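Local coordinates for protein putative glucarate dehydratase (Pseudomonas fluorescens, PDB 4IT1) that probably catalyses the magnesium-dependent dehydration of D-glucarate to 5-dehydro-4-deoxy-D-glucarate, as a member of the mandelate racemase/muconate lactonizing enzyme family, at residues 48-60 with 68-80. Residues are numbered along the deposited sequence; the frame is centred on the assembly and turned at random.
Sequences EPFALRSIIEIES and GESYGDAPALAIQ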
ATOM      1  N   GLU A  48      10.107 -19.308  29.053  1.00 50.44           N
ATOM      2  CA  GLU A  48      11.266 -20.144  29.308  1.00 55.32           C
ATOM      3  C   GLU A  48      12.479 -19.252  29.622  1.00 68.35           C
ATOM      4  O   GLU A  48      12.528 -18.099  29.181  1.00 61.70           O
ATOM      5  CB  GLU A  48      11.530 -21.001  28.075  1.00 49.94           C
ATOM      6  CG  GLU A  48      10.533 -22.140  27.926  1.00 57.12           C
ATOM      7  CD  GLU A  48      10.399 -22.607  26.497  1.00 61.36           C
ATOM      8  OE1 GLU A  48      11.016 -23.634  26.156  1.00 68.40           O
ATOM      9  OE2 GLU A  48       9.685 -21.945  25.714  1.00 60.54           O
ATOM     10  N   PRO A  49      13.463 -19.776  30.380  1.00 74.09           N
ATOM     11  CA  PRO A  49      14.659 -18.979  30.682  1.00 68.17           C
ATOM     12  C   PRO A  49      15.413 -18.514  29.434  1.00 68.48           C
ATOM     13  O   PRO A  49      16.273 -17.634  29.534  1.00 69.98           O
ATOM     14  CB  PRO A  49      15.521 -19.931  31.520  1.00 72.34           C
ATOM     15  CG  PRO A  49      15.011 -21.298  31.197  1.00 82.60           C
ATOM     16  CD  PRO A  49      13.539 -21.117  30.985  1.00 75.44           C
ATOM     17  N   PHE A  50      15.090 -19.091  28.274  1.00 56.62           N
ATOM     18  CA  PHE A  50      15.641 -18.609  27.005  1.00 57.20           C
ATOM     19  C   PHE A  50      14.555 -18.372  25.969  1.00 66.07           C
ATOM     20  O   PHE A  50      13.453 -18.910  26.076  1.00 67.00           O
ATOM     21  CB  PHE A  50      16.733 -19.541  26.472  1.00 59.35           C
ATOM     22  CG  PHE A  50      17.871 -19.724  27.434  1.00 67.19           C
ATOM     23  CD1 PHE A  50      18.935 -18.825  27.452  1.00 70.00           C
ATOM     24  CD2 PHE A  50      17.865 -20.774  28.352  1.00 60.14           C
ATOM     25  CE1 PHE A  50      19.979 -18.980  28.356  1.00 70.29           C
ATOM     26  CE2 PHE A  50      18.906 -20.934  29.257  1.00 64.94           C
ATOM     27  CZ  PHE A  50      19.966 -20.035  29.259  1.00 66.17           C
ATOM     28  N   ALA A  51      14.878 -17.537  24.985  1.00 61.68           N
ATOM     29  CA  ALA A  51      13.981 -17.226  23.883  1.00 56.12           C
ATOM     30  C   ALA A  51      14.790 -17.180  22.593  1.00 54.33           C
ATOM     31  O   ALA A  51      15.944 -16.748  22.594  1.00 60.83           O
ATOM     32  CB  ALA A  51      13.264 -15.905  24.135  1.00 59.05           C
ATOM     33  N   LEU A  52      14.185 -17.632  21.500  1.00 47.43           N
ATOM     34  CA  LEU A  52      14.889 -17.825  20.234  1.00 45.59           C
ATOM     35  C   LEU A  52      14.638 -16.698  19.234  1.00 58.57           C
ATOM     36  O   LEU A  52      13.704 -15.906  19.393  1.00 54.39           O
ATOM     37  CB  LEU A  52      14.490 -19.168  19.612  1.00 53.18           C
ATOM     38  CG  LEU A  52      14.355 -20.376  20.553  1.00 55.51           C
ATOM     39  CD1 LEU A  52      13.829 -21.598  19.806  1.00 45.89           C
ATOM     40  CD2 LEU A  52      15.672 -20.681  21.255  1.00 44.98           C
ATOM     41  N   ARG A  53      15.478 -16.646  18.200  1.00 55.26           N
ATOM     42  CA  ARG A  53      15.456 -15.583  17.201  1.00 56.37           C
ATOM     43  C   ARG A  53      16.431 -15.964  16.106  1.00 53.60           C
ATOM     44  O   ARG A  53      17.354 -16.733  16.349  1.00 57.08           O
ATOM     45  CB  ARG A  53      15.889 -14.248  17.828  1.00 62.95           C
ATOM     46  CG  ARG A  53      15.325 -13.007  17.150  1.00 64.19           C
ATOM     47  CD  ARG A  53      13.917 -12.681  17.640  1.00 65.48           C
ATOM     48  NE  ARG A  53      13.280 -11.670  16.798  1.00 77.92           N
ATOM     49  CZ  ARG A  53      11.977 -11.403  16.787  1.00 76.94           C
ATOM     50  NH1 ARG A  53      11.144 -12.072  17.572  1.00 69.79           N
ATOM     51  NH2 ARG A  53      11.506 -10.463  15.978  1.00 75.44           N
ATOM     52  N   SER A  54      16.226 -15.441  14.904  1.00 58.32           N
ATOM     53  CA  SER A  54      17.163 -15.667  13.811  1.00 61.67           C
ATOM     54  C   SER A  54      17.636 -14.344  13.207  1.00 72.96           C
ATOM     55  O   SER A  54      16.853 -13.400  13.061  1.00 69.77           O
ATOM     56  CB  SER A  54      16.541 -16.547  12.736  1.00 56.86           C
ATOM     57  OG  SER A  54      15.447 -15.888  12.132  1.00 66.74           O
ATOM     58  N   ILE A  55      18.923 -14.296  12.864  1.00 72.56           N
ATOM     59  CA  ILE A  55      19.565 -13.099  12.329  1.00 54.24           C
ATOM     60  C   ILE A  55      19.966 -13.352  10.879  1.00 57.49           C
ATOM     61  O   ILE A  55      20.617 -14.350  10.567  1.00 63.31           O
ATOM     62  CB  ILE A  55      20.807 -12.715  13.162  1.00 60.33           C
ATOM     63  CG1 ILE A  55      20.505 -12.781  14.669  1.00 55.87           C
ATOM     64  CG2 ILE A  55      21.350 -11.347  12.749  1.00 63.72           C
ATOM     65  CD1 ILE A  55      19.613 -11.680  15.205  1.00 65.28           C
ATOM     66  N   ILE A  56      19.559 -12.445   9.996  1.00 63.30           N
ATOM     67  CA  ILE A  56      19.825 -12.565   8.565  1.00 63.83           C
ATOM     68  C   ILE A  56      20.892 -11.556   8.116  1.00 73.86           C
ATOM     69  O   ILE A  56      20.804 -10.369   8.424  1.00 75.60           O
ATOM     70  CB  ILE A  56      18.533 -12.365   7.732  1.00 60.60           C
ATOM     71  CG1 ILE A  56      17.471 -13.417   8.081  1.00 69.71           C
ATOM     72  CG2 ILE A  56      18.831 -12.431   6.242  1.00 50.37           C
ATOM     73  CD1 ILE A  56      16.643 -13.099   9.311  1.00 68.03           C
ATOM     74  N   GLU A  57      21.901 -12.048   7.401  1.00 82.24           N
ATOM     75  CA  GLU A  57      22.913 -11.206   6.760  1.00 75.50           C
ATOM     76  C   GLU A  57      22.827 -11.358   5.251  1.00 74.13           C
ATOM     77  O   GLU A  57      22.829 -12.472   4.735  1.00 76.66           O
ATOM     78  CB  GLU A  57      24.318 -11.613   7.203  1.00 88.51           C
ATOM     79  CG  GLU A  57      25.083 -10.564   7.990  1.00 97.81           C
ATOM     80  CD  GLU A  57      26.583 -10.842   8.053  1.00111.68           C
ATOM     81  OE1 GLU A  57      27.324  -9.962   8.535  1.00111.59           O
ATOM     82  OE2 GLU A  57      27.028 -11.930   7.621  1.00110.86           O
ATOM     83  N   ILE A  58      22.742 -10.235   4.550  1.00 75.22           N
ATOM     84  CA  ILE A  58      22.817 -10.233   3.093  1.00 80.33           C
ATOM     85  C   ILE A  58      24.054  -9.438   2.678  1.00 86.50           C
ATOM     86  O   ILE A  58      24.435  -8.477   3.346  1.00 75.49           O
ATOM     87  CB  ILE A  58      21.548  -9.628   2.449  1.00 83.09           C
ATOM     88  CG1 ILE A  58      20.284 -10.327   2.966  1.00 91.07           C
ATOM     89  CG2 ILE A  58      21.618  -9.669   0.924  1.00 79.50           C
ATOM     90  CD1 ILE A  58      20.129 -11.774   2.545  1.00 96.33           C
ATOM     91  N   GLU A  59      24.687  -9.861   1.589  1.00 74.53           N
ATOM     92  CA  GLU A  59      25.826  -9.145   1.038  1.00 77.03           C
ATOM     93  C   GLU A  59      25.697  -9.097  -0.477  1.00 75.40           C
ATOM     94  O   GLU A  59      25.181 -10.029  -1.108  1.00 62.88           O
ATOM     95  CB  GLU A  59      27.148  -9.799   1.458  1.00 90.59           C
ATOM     96  CG  GLU A  59      28.380  -8.916   1.280  1.00100.72           C
ATOM     97  CD  GLU A  59      29.682  -9.704   1.258  1.00102.06           C
ATOM     98  OE1 GLU A  59      30.536  -9.466   2.141  1.00 97.02           O
ATOM     99  OE2 GLU A  59      29.851 -10.559   0.360  1.00 93.83           O
ATOM    100  N   SER A  60      26.168  -7.993  -1.046  1.00 75.66           N
ATOM    101  CA  SER A  60      26.079  -7.742  -2.476  1.00 84.95           C
ATOM    102  C   SER A  60      27.460  -7.801  -3.122  1.00 82.19           C
ATOM    103  O   SER A  60      28.475  -7.761  -2.417  1.00 82.19           O
ATOM    104  CB  SER A  60      25.458  -6.367  -2.699  1.00 95.31           C
ATOM    105  OG  SER A  60      26.043  -5.404  -1.830  1.00 87.83           O
ATOM    106  N   GLY A  68      18.691  -8.459   8.767  1.00 76.90           N
ATOM    107  CA  GLY A  68      17.343  -8.918   9.124  1.00 67.80           C
ATOM    108  C   GLY A  68      17.264  -9.618  10.478  1.00 66.68           C
ATOM    109  O   GLY A  68      18.259 -10.137  10.985  1.00 74.59           O
ATOM    110  N   GLU A  69      16.072  -9.612  11.068  1.00 56.23           N
ATOM    111  CA  GLU A  69      15.795 -10.319  12.317  1.00 54.25           C
ATOM    112  C   GLU A  69      14.400 -10.939  12.214  1.00 71.38           C
ATOM    113  O   GLU A  69      13.460 -10.287  11.749  1.00 68.34           O
ATOM    114  CB  GLU A  69      15.867  -9.360  13.503  1.00 51.72           C
ATOM    115  CG  GLU A  69      15.884 -10.028  14.863  1.00 48.48           C
ATOM    116  CD  GLU A  69      15.744  -9.049  16.016  1.00 61.97           C
ATOM    117  OE1 GLU A  69      16.230  -7.900  15.914  1.00 77.55           O
ATOM    118  OE2 GLU A  69      15.150  -9.436  17.044  1.00 56.00           O
ATOM    119  N   SER A  70      14.264 -12.198  12.634  1.00 73.35           N
ATOM    120  CA  SER A  70      12.977 -12.896  12.540  1.00 66.45           C
ATOM    121  C   SER A  70      12.750 -13.939  13.637  1.00 59.44           C
ATOM    122  O   SER A  70      13.377 -13.887  14.695  1.00 47.65           O
ATOM    123  CB  SER A  70      12.805 -13.530  11.160  1.00 61.99           C
ATOM    124  OG  SER A  70      11.444 -13.843  10.939  1.00 59.74           O
ATOM    125  N   TYR A  71      11.830 -14.868  13.379  1.00 49.67           N
ATOM    126  CA  TYR A  71      11.453 -15.891  14.356  1.00 54.73           C
ATOM    127  C   TYR A  71      12.479 -17.024  14.409  1.00 50.01           C
ATOM    128  O   TYR A  71      13.026 -17.426  13.374  1.00 49.68           O
ATOM    129  CB  TYR A  71      10.039 -16.418  14.066  1.00 51.10           C
ATOM    130  CG  TYR A  71       8.978 -15.339  14.150  1.00 43.51           C
ATOM    131  CD1 TYR A  71       8.648 -14.744  15.371  1.00 48.36           C
ATOM    132  CD2 TYR A  71       8.311 -14.911  13.009  1.00 42.26           C
ATOM    133  CE1 TYR A  71       7.676 -13.751  15.447  1.00 46.90           C
ATOM    134  CE2 TYR A  71       7.345 -13.917  13.071  1.00 44.61           C
ATOM    135  CZ  TYR A  71       7.027 -13.347  14.291  1.00 45.71           C
ATOM    136  OH  TYR A  71       6.065 -12.365  14.340  1.00 54.73           O
ATOM    137  N   GLY A  72      12.737 -17.520  15.617  1.00 54.55           N
ATOM    138  CA  GLY A  72      13.824 -18.479  15.845  1.00 67.01           C
ATOM    139  C   GLY A  72      13.427 -19.907  16.175  1.00 73.34           C
ATOM    140  O   GLY A  72      14.283 -20.728  16.525  1.00 83.61           O
ATOM    141  N   ASP A  73      12.133 -20.204  16.073  1.00 64.90           N
ATOM    142  CA  ASP A  73      11.630 -21.565  16.275  1.00 68.46           C
ATOM    143  C   ASP A  73      12.072 -22.449  15.116  1.00 55.22           C
ATOM    144  O   ASP A  73      12.274 -21.968  13.996  1.00 51.33           O
ATOM    145  CB  ASP A  73      10.104 -21.567  16.376  1.00 65.91           C
ATOM    146  CG  ASP A  73       9.454 -20.981  15.151  1.00 64.57           C
ATOM    147  OD1 ASP A  73       9.270 -21.717  14.157  1.00 64.55           O
ATOM    148  OD2 ASP A  73       9.155 -19.771  15.177  1.00 72.81           O
ATOM    149  N   ALA A  74      12.200 -23.744  15.392  1.00 61.02           N
ATOM    150  CA  ALA A  74      12.699 -24.699  14.404  1.00 58.43           C
ATOM    151  C   ALA A  74      12.025 -24.618  13.021  1.00 51.10           C
ATOM    152  O   ALA A  74      12.730 -24.525  12.020  1.00 65.25           O
ATOM    153  CB  ALA A  74      12.679 -26.118  14.965  1.00 57.98           C
ATOM    154  N   PRO A  75      10.671 -24.636  12.953  1.00 65.08           N
ATOM    155  CA  PRO A  75      10.003 -24.611  11.635  1.00 60.47           C
ATOM    156  C   PRO A  75      10.224 -23.326  10.822  1.00 69.21           C
ATOM    157  O   PRO A  75      10.222 -23.375   9.585  1.00 58.17           O
ATOM    158  CB  PRO A  75       8.518 -24.750  11.988  1.00 61.28           C
ATOM    159  CG  PRO A  75       8.506 -25.406  13.323  1.00 61.94           C
ATOM    160  CD  PRO A  75       9.687 -24.819  14.039  1.00 60.79           C
ATOM    161  N   ALA A  76      10.394 -22.195  11.509  1.00 66.95           N
ATOM    162  CA  ALA A  76      10.691 -20.924  10.842  1.00 69.06           C
ATOM    163  C   ALA A  76      12.091 -20.960  10.221  1.00 69.21           C
ATOM    164  O   ALA A  76      12.254 -20.693   9.023  1.00 64.12           O
ATOM    165  CB  ALA A  76      10.556 -19.761  11.815  1.00 71.32           C
ATOM    166  N   LEU A  77      13.084 -21.316  11.038  1.00 64.14           N
ATOM    167  CA  LEU A  77      14.462 -21.522  10.578  1.00 65.09           C
ATOM    168  C   LEU A  77      14.518 -22.366   9.314  1.00 60.74           C
ATOM    169  O   LEU A  77      15.131 -21.973   8.321  1.00 66.02           O
ATOM    170  CB  LEU A  77      15.297 -22.198  11.672  1.00 65.17           C
ATOM    171  CG  LEU A  77      15.641 -21.379  12.913  1.00 69.63           C
ATOM    172  CD1 LEU A  77      16.014 -22.292  14.066  1.00 67.89           C
ATOM    173  CD2 LEU A  77      16.764 -20.399  12.611  1.00 72.90           C
ATOM    174  N   ALA A  78      13.863 -23.524   9.368  1.00 63.90           N
ATOM    175  CA  ALA A  78      13.824 -24.474   8.260  1.00 68.29           C
ATOM    176  C   ALA A  78      13.369 -23.809   6.969  1.00 66.80           C
ATOM    177  O   ALA A  78      13.911 -24.082   5.899  1.00 65.36           O
ATOM    178  CB  ALA A  78      12.912 -25.642   8.608  1.00 73.15           C
ATOM    179  N   ILE A  79      12.374 -22.932   7.088  1.00 74.21           N
ATOM    180  CA  ILE A  79      11.860 -22.169   5.954  1.00 66.15           C
ATOM    181  C   ILE A  79      12.881 -21.123   5.487  1.00 55.18           C
ATOM    182  O   ILE A  79      13.190 -21.041   4.299  1.00 46.14           O
ATOM    183  CB  ILE A  79      10.489 -21.526   6.285  1.00 73.61           C
ATOM    184  CG1 ILE A  79       9.393 -22.604   6.398  1.00 72.75           C
ATOM    185  CG2 ILE A  79      10.114 -20.462   5.260  1.00 70.77           C
ATOM    186  CD1 ILE A  79       9.013 -23.288   5.092  1.00 67.79           C
ATOM    187  N   GLN A  80      13.408 -20.345   6.430  1.00 55.26           N
ATOM    188  CA  GLN A  80      14.444 -19.351   6.138  1.00 57.47           C
ATOM    189  C   GLN A  80      15.631 -20.003   5.414  1.00 63.84           C
ATOM    190  O   GLN A  80      16.075 -19.510   4.372  1.00 63.96           O
ATOM    191  CB  GLN A  80      14.903 -18.646   7.428  1.00 53.00           C
ATOM    192  CG  GLN A  80      13.829 -17.801   8.112  1.00 50.96           C
ATOM    193  CD  GLN A  80      14.226 -17.369   9.514  1.00 66.67           C
ATOM    194  OE1 GLN A  80      15.379 -17.009   9.757  1.00 84.87           O
ATOM    195  NE2 GLN A  80      13.274 -17.398  10.447  1.00 56.24           N
TER
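The guanidinium of Arg53 has the carbonyl of Ser70 over one face and CG of Glu69 at its edge, while the Glu69 carboxylate stands nearly perpendicular to it, the planes 81° apart. A salt bridge of 2.9 Å joins Arg53 NE to Glu69 OE2; a bend at chi2 (83°) carries the arginine chain across the Ser70 carbonyl to reach it. This is the antiparallel hairpin of strands 50-60 and 65-70 in the N-terminal capping domain of the enolase superfamily, with helix 74-87 following after a short turn. The charged pair faces the barrel domain: Leu347 N and Ser350 N donate to the two carboxylate oxygens, and Arg53 NH2 bonds Ser350 OG, so the bridge ties cap to barrel. Nearby, the Tyr71 side chain lies about 7 Å from that of His342, a predicted proton acceptor.

Ser54 and Ser70 form a hydrogen-bonded pair, as do Ile56 and Gly68, where the bond from Ile56 N to Gly68 O is 2.8 Å long and nearly straight (175°). Methyl CD1 of Ile56 lies against the Gly68 carbonyl, on the sheet face that carries Ser54. Beyond Ser70 the chain turns, and Gly72 CA comes within 3.4 Å of Arg53 N. Leu52 CD1 reaches the Gly72 carbonyl, and Leu77 CD2 packs on Ser54 CB. The amide of Gln80 links helix, turn and strand: its NE2 donates to Tyr71 O (2.9 Å), and its OE1 accepts on an in-plane lone pair from Ser54 OG, 2.6 Å away.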